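Local coordinates for protein carboxypeptidase D (Drosophila melanogaster, PDB 3MN8) that cleaves C-terminal arginine or lysine from peptides and proteins as a zinc-dependent carboxypeptidase, this chain being its first carboxypeptidase-like domain in the active form, at residues D228-H233 against W282-S286; T242-F248 against Y294-F300; F210-A214 against L331-A335. All blocks are in the same frame, centred on the assembly; numbering follows the deposited sequence.

Contact 1: residues D228-H233 against W282-S286; sequences DNSLAH and WYELS. With GEM ((2-guanidinoethylmercapto)succinic acid), chain G.
Two loop segments cross here, meeting closest where the CA atoms of Asn229 and Glu284 lie 4.7 Å apart. Residues 282-286 leave a helix at Tyr283 and continue extended. In 228-233, Asn229 and Ser230 are extended. The chain then turns through Leu231 and Ala232, with His233 N bonded to Ser230 O (3.1 Å), and His233 takes a left-handed conformation.

One hydrogen bond joins the backbones, from Leu285 N to Asp228 O (2.9 Å). The same Asp228 O also receives a CA-H...O contact from Glu284 CA (3.0 Å).

Side chains add further hydrogen bonds. Glu284, with chi1 m and the rest of the chain extended, reaches the turn. Its OE1 accepts from Ser230 OG (2.5 Å, chi1 p), and its OE2 accepts weakly from Ser230 N (3.2 Å). Asn229 ND2 (chi1 p) donates to Ser286 OG (2.9 Å, chi1 m) and also bonds Asp179.

Apolar contact is slight: Asp228 CB lies 3.9 Å from Leu285 CG.

The inhibitor GEM lies against the same residues. Tyr283 O accepts from GEM N2 (2.5 Å) and weakly from N4 (3.0 Å). Asp228 OD1 is 2.9 Å from N4, and Leu285 CD2 is 3.2 Å from it. The Tyr283 ring has N2 over one face, and Trp282 CE3 is 3.2 Å from GEM C5. Asn174, Arg165, Arg175 and Gly279 also bond the inhibitor. An acidic side chain and a carbonyl oxygen facing a guanidino group fit a pocket for C-terminal arginine or lysine side chains.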
loop_
_atom_site.group_PDB
_atom_site.type_symbol
_atom_site.label_atom_id
_atom_site.label_comp_id
_atom_site.label_asym_id
_atom_site.label_seq_id
_atom_site.Cartn_x
_atom_site.Cartn_y
_atom_site.Cartn_z
ATOM N N ASP A 228 -9.737 -8.656 7.730
ATOM C CA ASP A 228 -10.425 -7.760 8.663
ATOM C C ASP A 228 -11.755 -8.363 9.099
ATOM O O ASP A 228 -12.405 -7.864 10.017
ATOM C CB ASP A 228 -10.672 -6.389 8.013
ATOM C CG ASP A 228 -9.439 -5.471 8.062
ATOM O OD1 ASP A 228 -8.491 -5.781 8.817
ATOM O OD2 ASP A 228 -9.424 -4.431 7.354
ATOM N N ASN A 229 -12.164 -9.433 8.426
ATOM C CA ASN A 229 -13.431 -10.086 8.754
ATOM C C ASN A 229 -13.426 -11.591 8.457
ATOM O O ASN A 229 -12.440 -12.126 7.936
ATOM C CB ASN A 229 -14.605 -9.386 8.052
ATOM C CG ASN A 229 -14.674 -9.689 6.563
ATOM O OD1 ASN A 229 -13.810 -10.378 5.994
ATOM N ND2 ASN A 229 -15.714 -9.170 5.917
ATOM N N SER A 230 -14.525 -12.266 8.792
ATOM C CA SER A 230 -14.629 -13.702 8.548
ATOM C C SER A 230 -16.065 -14.129 8.303
ATOM O O SER A 230 -16.990 -13.345 8.510
ATOM C CB SER A 230 -14.045 -14.478 9.729
ATOM O OG SER A 230 -14.817 -14.282 10.891
ATOM N N LEU A 231 -16.236 -15.367 7.852
ATOM C CA LEU A 231 -17.560 -15.995 7.740
ATOM C C LEU A 231 -18.243 -16.147 9.112
ATOM O O LEU A 231 -19.473 -16.085 9.221
ATOM C CB LEU A 231 -17.467 -17.373 7.060
ATOM C CG LEU A 231 -17.502 -17.513 5.533
ATOM C CD1 LEU A 231 -17.112 -18.918 5.138
ATOM C CD2 LEU A 231 -18.873 -17.178 4.954
ATOM N N ALA A 232 -17.447 -16.360 10.155
ATOM C CA ALA A 232 -17.986 -16.445 11.504
ATOM C C ALA A 232 -18.612 -15.107 11.909
ATOM O O ALA A 232 -19.550 -15.053 12.713
ATOM C CB ALA A 232 -16.887 -16.855 12.494
ATOM N N HIS A 233 -18.090 -14.029 11.328
ATOM C CA HIS A 233 -18.491 -12.664 11.689
ATOM C C HIS A 233 -18.463 -12.437 13.188
ATOM O O HIS A 233 -19.452 -12.043 13.793
ATOM C CB HIS A 233 -19.850 -12.290 11.083
ATOM C CG HIS A 233 -19.811 -12.156 9.592
ATOM N ND1 HIS A 233 -20.285 -13.133 8.742
ATOM C CD2 HIS A 233 -19.299 -11.186 8.800
ATOM C CE1 HIS A 233 -20.091 -12.757 7.489
ATOM N NE2 HIS A 233 -19.488 -11.581 7.497
ATOM N N TRP A 282 -8.406 -7.722 16.097
ATOM C CA TRP A 282 -8.700 -6.447 16.721
ATOM C C TRP A 282 -10.220 -6.338 16.865
ATOM O O TRP A 282 -10.788 -6.506 17.958
ATOM C CB TRP A 282 -8.164 -5.302 15.870
ATOM C CG TRP A 282 -8.299 -3.980 16.534
ATOM C CD1 TRP A 282 -8.862 -3.725 17.755
ATOM C CD2 TRP A 282 -7.859 -2.718 16.019
ATOM N NE1 TRP A 282 -8.797 -2.381 18.031
ATOM C CE2 TRP A 282 -8.185 -1.736 16.985
ATOM C CE3 TRP A 282 -7.221 -2.322 14.837
ATOM C CZ2 TRP A 282 -7.903 -0.378 16.798
ATOM C CZ3 TRP A 282 -6.937 -0.978 14.656
ATOM C CH2 TRP A 282 -7.280 -0.022 15.636
ATOM N N TYR A 283 -10.868 -6.057 15.741
ATOM C CA TYR A 283 -12.317 -6.162 15.623
ATOM C C TYR A 283 -12.654 -6.263 14.143
ATOM O O TYR A 283 -11.978 -5.656 13.301
ATOM C CB TYR A 283 -13.025 -4.962 16.256
ATOM C CG TYR A 283 -12.572 -3.616 15.698
ATOM C CD1 TYR A 283 -13.171 -3.062 14.569
ATOM C CD2 TYR A 283 -11.547 -2.903 16.299
ATOM C CE1 TYR A 283 -12.761 -1.837 14.062
ATOM C CE2 TYR A 283 -11.133 -1.684 15.794
ATOM C CZ TYR A 283 -11.741 -1.152 14.682
ATOM O OH TYR A 283 -11.324 0.071 14.194
ATOM N N GLU A 284 -13.688 -7.040 13.825
ATOM C CA GLU A 284 -14.051 -7.271 12.432
ATOM C C GLU A 284 -14.743 -6.073 11.812
ATOM O O GLU A 284 -15.429 -5.295 12.479
ATOM C CB GLU A 284 -14.895 -8.540 12.257
ATOM C CG GLU A 284 -14.094 -9.828 12.446
ATOM C CD GLU A 284 -14.831 -11.069 11.964
ATOM O OE1 GLU A 284 -14.360 -12.200 12.249
ATOM O OE2 GLU A 284 -15.882 -10.916 11.301
ATOM N N LEU A 285 -14.536 -5.923 10.518
ATOM C CA LEU A 285 -15.209 -4.891 9.770
ATOM C C LEU A 285 -15.303 -5.418 8.354
ATOM O O LEU A 285 -14.495 -6.257 7.938
ATOM C CB LEU A 285 -14.417 -3.582 9.846
ATOM C CG LEU A 285 -13.070 -3.491 9.119
ATOM C CD1 LEU A 285 -13.308 -3.032 7.700
ATOM C CD2 LEU A 285 -12.111 -2.540 9.828
ATOM N N SER A 286 -16.298 -4.956 7.613
ATOM C CA SER A 286 -16.460 -5.432 6.249
ATOM C C SER A 286 -16.444 -4.296 5.241
ATOM O O SER A 286 -16.845 -3.174 5.560
ATOM C CB SER A 286 -17.729 -6.262 6.120
ATOM O OG SER A 286 -17.674 -7.362 7.016
HETATM C C8 GEM G . -10.364 0.674 11.388
HETATM S S7 GEM G . -9.348 0.067 10.071
HETATM C C6 GEM G . -8.072 -0.743 10.993
HETATM C C5 GEM G . -8.596 -1.766 11.998
HETATM N N3 GEM G . -9.135 -2.886 11.243
HETATM C C1 GEM G . -9.839 -3.907 11.721
HETATM N N4 GEM G . -10.269 -4.863 10.907
HETATM N N2 GEM G . -10.120 -3.973 13.018
HETATM C C9 GEM G . -11.640 1.183 10.769
HETATM O O14 GEM G . -11.725 1.196 9.521
HETATM O O15 GEM G . -12.567 1.562 11.515
HETATM C C10 GEM G . -9.673 1.747 12.245
HETATM C C11 GEM G . -9.397 3.090 11.579
HETATM O O12 GEM G . -8.239 3.563 11.691
HETATM O O13 GEM G . -10.322 3.696 10.980
#

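Contact 2: residues T242-F248 against Y294-F300; sequences TPDDRVF and YAFSNCF
Residues 242-248 make a type I turn, Thr242 to Asp245, which leads into a helix with Asp244 at its N-cap position. Residues 294-300 finish a helix, pass through an ST turn at Ser297 and reach Phe300, where the chain joins the central sheet. The CA atoms of Thr242 and Tyr294 are 9.2 Å apart, those of Phe248 and Phe300 7.7 Å, so side chains fill the gap.

Phe248 is the wedge. Its edge points at the face of Tyr294 in a T-shaped pair (centroids 5.5 Å, planes at 76°). On its other partner, Phe300, the planes are nearly parallel (21°) but slid apart, with centroids 5.2 Å apart; Phe248 CZ is 3.8 Å from Phe300 CB. This aromatic cluster belongs to the catalytic domain, at its border with the transthyretin-like domain: Lys364 of that domain makes a cation-pi contact with Tyr294, and Arg376 a salt bridge with Asp244.

Tyr294, chi1 t, pushes its hydroxyl into the hollow of the turn. Tyr294 OH donates to Asp244 OD2 (3.0 Å) and lies 3.3 Å from both Thr242 CG2 and Pro243 CD. Val247 CG1 meets the Phe300 ring edge, 4.0 Å from Phe300 CD1.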
loop_
_atom_site.group_PDB
_atom_site.type_symbol
_atom_site.label_atom_id
_atom_site.label_comp_id
_atom_site.label_asym_id
_atom_site.label_seq_id
_atom_site.Cartn_x
_atom_site.Cartn_y
_atom_site.Cartn_z
ATOM N N THR A 242 -4.773 -15.078 6.708
ATOM C CA THR A 242 -4.692 -15.090 5.265
ATOM C C THR A 242 -3.765 -16.219 4.840
ATOM O O THR A 242 -2.871 -16.620 5.600
ATOM C CB THR A 242 -4.154 -13.725 4.792
ATOM O OG1 THR A 242 -5.241 -12.923 4.308
ATOM C CG2 THR A 242 -3.112 -13.868 3.712
ATOM N N PRO A 243 -3.978 -16.763 3.634
ATOM C CA PRO A 243 -3.044 -17.793 3.173
ATOM C C PRO A 243 -1.611 -17.272 3.251
ATOM O O PRO A 243 -0.684 -18.027 3.496
ATOM C CB PRO A 243 -3.448 -18.010 1.706
ATOM C CG PRO A 243 -4.856 -17.549 1.621
ATOM C CD PRO A 243 -5.017 -16.453 2.640
ATOM N N ASP A 244 -1.443 -15.974 3.039
ATOM C CA ASP A 244 -0.126 -15.365 3.040
ATOM C C ASP A 244 0.218 -14.742 4.382
ATOM O O ASP A 244 0.882 -13.710 4.445
ATOM C CB ASP A 244 -0.027 -14.329 1.917
ATOM C CG ASP A 244 0.405 -14.949 0.589
ATOM O OD1 ASP A 244 1.603 -15.291 0.470
ATOM O OD2 ASP A 244 -0.440 -15.108 -0.324
ATOM N N ASP A 245 -0.206 -15.389 5.458
ATOM C CA ASP A 245 -0.021 -14.812 6.780
ATOM C C ASP A 245 1.431 -14.547 7.158
ATOM O O ASP A 245 1.742 -13.501 7.725
ATOM C CB ASP A 245 -0.664 -15.668 7.864
ATOM C CG ASP A 245 -0.860 -14.894 9.133
ATOM O OD1 ASP A 245 -1.527 -13.837 9.073
ATOM O OD2 ASP A 245 -0.335 -15.321 10.175
ATOM N N ARG A 246 2.308 -15.506 6.881
ATOM C CA ARG A 246 3.719 -15.318 7.175
ATOM C C ARG A 246 4.207 -13.996 6.577
ATOM O O ARG A 246 4.725 -13.136 7.285
ATOM C CB ARG A 246 4.546 -16.475 6.624
ATOM C CG ARG A 246 4.095 -17.832 7.085
ATOM C CD ARG A 246 4.755 -18.926 6.258
ATOM N NE ARG A 246 5.932 -19.496 6.913
ATOM C CZ ARG A 246 6.779 -20.335 6.323
ATOM N NH1 ARG A 246 6.589 -20.700 5.059
ATOM N NH2 ARG A 246 7.821 -20.806 6.991
ATOM N N VAL A 247 4.035 -13.835 5.271
ATOM C CA VAL A 247 4.487 -12.624 4.604
ATOM C C VAL A 247 3.834 -11.398 5.226
ATOM O O VAL A 247 4.484 -10.369 5.465
ATOM C CB VAL A 247 4.187 -12.651 3.095
ATOM C CG1 VAL A 247 4.355 -11.268 2.506
ATOM C CG2 VAL A 247 5.102 -13.642 2.396
ATOM N N PHE A 248 2.543 -11.513 5.497
ATOM C CA PHE A 248 1.821 -10.385 6.052
ATOM C C PHE A 248 2.415 -9.980 7.382
ATOM O O PHE A 248 2.675 -8.800 7.612
ATOM C CB PHE A 248 0.316 -10.658 6.138
ATOM C CG PHE A 248 -0.433 -10.145 4.948
ATOM C CD1 PHE A 248 -0.411 -8.796 4.645
ATOM C CD2 PHE A 248 -1.116 -11.000 4.117
ATOM C CE1 PHE A 248 -1.078 -8.308 3.549
ATOM C CE2 PHE A 248 -1.784 -10.518 3.013
ATOM C CZ PHE A 248 -1.766 -9.164 2.731
ATOM N N TYR A 294 -6.235 -7.601 -1.529
ATOM C CA TYR A 294 -5.733 -8.969 -1.507
ATOM C C TYR A 294 -6.634 -9.909 -2.294
ATOM O O TYR A 294 -6.161 -10.732 -3.080
ATOM C CB TYR A 294 -5.578 -9.453 -0.060
ATOM C CG TYR A 294 -4.953 -10.825 0.080
ATOM C CD1 TYR A 294 -3.645 -11.070 -0.360
ATOM C CD2 TYR A 294 -5.663 -11.879 0.667
ATOM C CE1 TYR A 294 -3.068 -12.331 -0.225
ATOM C CE2 TYR A 294 -5.099 -13.139 0.809
ATOM C CZ TYR A 294 -3.801 -13.364 0.360
ATOM O OH TYR A 294 -3.239 -14.621 0.506
ATOM N N ALA A 295 -7.936 -9.758 -2.081
ATOM C CA ALA A 295 -8.935 -10.684 -2.609
ATOM C C ALA A 295 -9.298 -10.441 -4.071
ATOM O O ALA A 295 -9.812 -11.341 -4.724
ATOM C CB ALA A 295 -10.188 -10.646 -1.746
ATOM N N PHE A 296 -9.044 -9.240 -4.586
ATOM C CA PHE A 296 -9.467 -8.917 -5.945
ATOM C C PHE A 296 -8.295 -8.466 -6.797
ATOM O O PHE A 296 -8.480 -7.929 -7.897
ATOM C CB PHE A 296 -10.542 -7.831 -5.928
ATOM C CG PHE A 296 -11.816 -8.237 -5.209
ATOM C CD1 PHE A 296 -11.933 -8.110 -3.829
ATOM C CD2 PHE A 296 -12.902 -8.740 -5.921
ATOM C CE1 PHE A 296 -13.107 -8.477 -3.176
ATOM C CE2 PHE A 296 -14.081 -9.113 -5.265
ATOM C CZ PHE A 296 -14.179 -8.981 -3.897
ATOM N N SER A 297 -7.088 -8.671 -6.276
ATOM C CA SER A 297 -5.882 -8.366 -7.033
ATOM C C SER A 297 -4.724 -9.117 -6.417
ATOM O O SER A 297 -4.913 -9.919 -5.503
ATOM C CB SER A 297 -5.589 -6.860 -7.041
ATOM O OG SER A 297 -4.887 -6.441 -5.872
ATOM N N ASN A 298 -3.530 -8.849 -6.926
ATOM C CA ASN A 298 -2.315 -9.449 -6.421
ATOM C C ASN A 298 -1.854 -8.703 -5.176
ATOM O O ASN A 298 -1.056 -9.215 -4.397
ATOM C CB ASN A 298 -1.217 -9.344 -7.474
ATOM C CG ASN A 298 -1.445 -10.245 -8.665
ATOM O OD1 ASN A 298 -2.033 -11.314 -8.555
ATOM N ND2 ASN A 298 -0.951 -9.822 -9.817
ATOM N N CYS A 299 -2.342 -7.479 -5.001
ATOM C CA CYS A 299 -1.727 -6.559 -4.054
ATOM C C CYS A 299 -1.863 -6.994 -2.597
ATOM O O CYS A 299 -2.910 -7.496 -2.187
ATOM C CB CYS A 299 -2.268 -5.137 -4.228
ATOM S SG CYS A 299 -1.244 -3.842 -3.454
ATOM N N PHE A 300 -0.789 -6.786 -1.831
ATOM C CA PHE A 300 -0.749 -7.062 -0.402
ATOM C C PHE A 300 -0.766 -5.747 0.390
ATOM O O PHE A 300 0.280 -5.149 0.619
ATOM C CB PHE A 300 0.529 -7.831 -0.045
ATOM C CG PHE A 300 0.573 -9.253 -0.556
ATOM C CD1 PHE A 300 1.334 -10.207 0.110
ATOM C CD2 PHE A 300 -0.135 -9.638 -1.689
ATOM C CE1 PHE A 300 1.390 -11.523 -0.348
ATOM C CE2 PHE A 300 -0.078 -10.952 -2.161
ATOM C CZ PHE A 300 0.687 -11.892 -1.494
#

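Contact 3: residues F210-A214 against L331-A335; sequences FVLSA and LLRQA
Residues 331-335, at the C-terminal end of helix 317-333, lie against residues 210-214, which lead into a strand. No hydrogen bond crosses between them. The nearest CA pairs are Leu212 with Ala335 (5.7 Å) and Ala214 with Leu331 (8.9 Å). Leu212 and Ala214 point toward the helix, and Ser213 between them points away, as in an extended strand.

Leu331 comes first and is helical, with rotamer t,t. Its CD1 is 4.2 Å from Ala214 CB, and its CD2 is 3.5 Å from Leu212 CD2. Leu332 offers mainly its backbone, with Leu332 O 4.2 Å from Leu212 CD2. Gln334 N closes the turn on Leu331 O (2.8 Å). Gln334 CB is 4.0 Å from Leu212 CD2, but the end of its side chain leads away, to Gln250. Ala335 N bonds Leu332 O (2.9 Å). Ala335 CB then lies 3.7 Å from Leu212 CD2 and 4.5 Å from Val211 CG1. Leu212, rotamer t,p, packs its CD2 against Leu331, Gln334 and Ala335.

The contact seats helix 317-333 on the central mixed sheet of the alpha/beta catalytic domain. Strand 212-217 runs between strands 93-97 and 300-305, and Leu331 also touches Tyr96 and Ile304 on them. Leu251 and Tyr255 of helix 245-257 pack alongside.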
loop_
_atom_site.group_PDB
_atom_site.type_symbol
_atom_site.label_atom_id
_atom_site.label_comp_id
_atom_site.label_asym_id
_atom_site.label_seq_id
_atom_site.Cartn_x
_atom_site.Cartn_y
_atom_site.Cartn_z
ATOM N N PHE A 210 -0.321 -3.867 -8.952
ATOM C CA PHE A 210 0.315 -3.469 -7.706
ATOM C C PHE A 210 0.787 -4.664 -6.902
ATOM O O PHE A 210 0.090 -5.664 -6.783
ATOM C CB PHE A 210 -0.616 -2.591 -6.885
ATOM C CG PHE A 210 -0.790 -1.231 -7.463
ATOM C CD1 PHE A 210 -1.964 -0.880 -8.111
ATOM C CD2 PHE A 210 0.240 -0.316 -7.409
ATOM C CE1 PHE A 210 -2.122 0.372 -8.659
ATOM C CE2 PHE A 210 0.086 0.938 -7.957
ATOM C CZ PHE A 210 -1.096 1.282 -8.586
ATOM N N VAL A 211 1.986 -4.545 -6.357
ATOM C CA VAL A 211 2.638 -5.658 -5.687
ATOM C C VAL A 211 2.459 -5.567 -4.179
ATOM O O VAL A 211 2.178 -6.559 -3.517
ATOM C CB VAL A 211 4.154 -5.706 -6.011
ATOM C CG1 VAL A 211 4.867 -6.683 -5.091
ATOM C CG2 VAL A 211 4.393 -6.057 -7.495
ATOM N N LEU A 212 2.615 -4.362 -3.651
ATOM C CA LEU A 212 2.553 -4.110 -2.217
ATOM C C LEU A 212 1.873 -2.762 -1.989
ATOM O O LEU A 212 1.896 -1.905 -2.866
ATOM C CB LEU A 212 3.976 -4.102 -1.636
ATOM C CG LEU A 212 4.263 -3.574 -0.222
ATOM C CD1 LEU A 212 3.377 -4.250 0.796
ATOM C CD2 LEU A 212 5.738 -3.787 0.130
ATOM N N SER A 213 1.285 -2.569 -0.812
ATOM C CA SER A 213 0.539 -1.346 -0.520
ATOM C C SER A 213 0.287 -1.154 0.971
ATOM O O SER A 213 0.301 -2.098 1.753
ATOM C CB SER A 213 -0.806 -1.375 -1.253
ATOM O OG SER A 213 -1.616 -0.287 -0.854
ATOM N N ALA A 214 0.035 0.081 1.365
ATOM C CA ALA A 214 -0.320 0.356 2.744
ATOM C C ALA A 214 -1.280 1.520 2.769
ATOM O O ALA A 214 -1.151 2.428 1.953
ATOM C CB ALA A 214 0.917 0.676 3.549
ATOM N N LEU A 331 9.511 -0.765 4.611
ATOM C CA LEU A 331 8.316 -1.458 4.131
ATOM C C LEU A 331 8.344 -1.460 2.616
ATOM O O LEU A 331 8.100 -2.482 1.980
ATOM C CB LEU A 331 7.046 -0.771 4.629
ATOM C CG LEU A 331 5.709 -1.461 4.338
ATOM C CD1 LEU A 331 4.569 -0.700 4.984
ATOM C CD2 LEU A 331 5.454 -1.565 2.850
ATOM N N LEU A 332 8.651 -0.311 2.036
ATOM C CA LEU A 332 8.699 -0.226 0.585
ATOM C C LEU A 332 9.647 -1.271 0.044
ATOM O O LEU A 332 9.319 -1.964 -0.910
ATOM C CB LEU A 332 9.096 1.176 0.115
ATOM C CG LEU A 332 7.971 2.209 0.307
ATOM C CD1 LEU A 332 8.442 3.632 0.076
ATOM C CD2 LEU A 332 6.785 1.889 -0.580
ATOM N N ARG A 333 10.809 -1.414 0.676
ATOM C CA ARG A 333 11.818 -2.381 0.210
ATOM C C ARG A 333 11.370 -3.834 0.347
ATOM O O ARG A 333 11.994 -4.738 -0.208
ATOM C CB ARG A 333 13.164 -2.153 0.898
ATOM C CG ARG A 333 13.601 -0.697 0.839
ATOM C CD ARG A 333 15.103 -0.502 0.971
ATOM N NE ARG A 333 15.797 -0.758 -0.279
ATOM C CZ ARG A 333 16.553 0.100 -0.966
ATOM N NH1 ARG A 333 17.106 -0.328 -2.086
ATOM N NH2 ARG A 333 16.774 1.349 -0.564
ATOM N N GLN A 334 10.276 -4.051 1.070
ATOM C CA GLN A 334 9.671 -5.375 1.175
ATOM C C GLN A 334 8.968 -5.775 -0.133
ATOM O O GLN A 334 8.678 -6.950 -0.365
ATOM C CB GLN A 334 8.692 -5.419 2.346
ATOM C CG GLN A 334 9.343 -5.487 3.728
ATOM C CD GLN A 334 9.991 -6.842 3.993
ATOM O OE1 GLN A 334 9.311 -7.863 4.098
ATOM N NE2 GLN A 334 11.308 -6.852 4.097
ATOM N N ALA A 335 8.707 -4.810 -1.004
ATOM C CA ALA A 335 8.178 -5.137 -2.314
ATOM C C ALA A 335 9.246 -5.829 -3.159
ATOM O O ALA A 335 9.055 -6.076 -4.351
ATOM C CB ALA A 335 7.668 -3.891 -3.017
#

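Overall arrangement
All three contacts belong to the catalytic domain. Contacts 2 and 3 touch, with centres 12 Å apart. Phe300 O lies 3.1 Å from Ser213 N, a probable hydrogen bond between neighbouring parallel strands, and Cys299 SG is 3.3 Å from Ser213 CB. Contact 1 stands apart: its nearest atoms are about 7 Å from contact 2 and about 11 Å from contact 3. Along the chain contacts 1 and 2 interleave, and both are nested inside contact 3. Contact 1 alone lines the GEM pocket, with the Tyr283 side chain about 7 Å from the zinc. The side chain of Thr242, like that of Ala214, stays about 12 Å from GEM. Strand 212-217 ends at the zinc ligand His217.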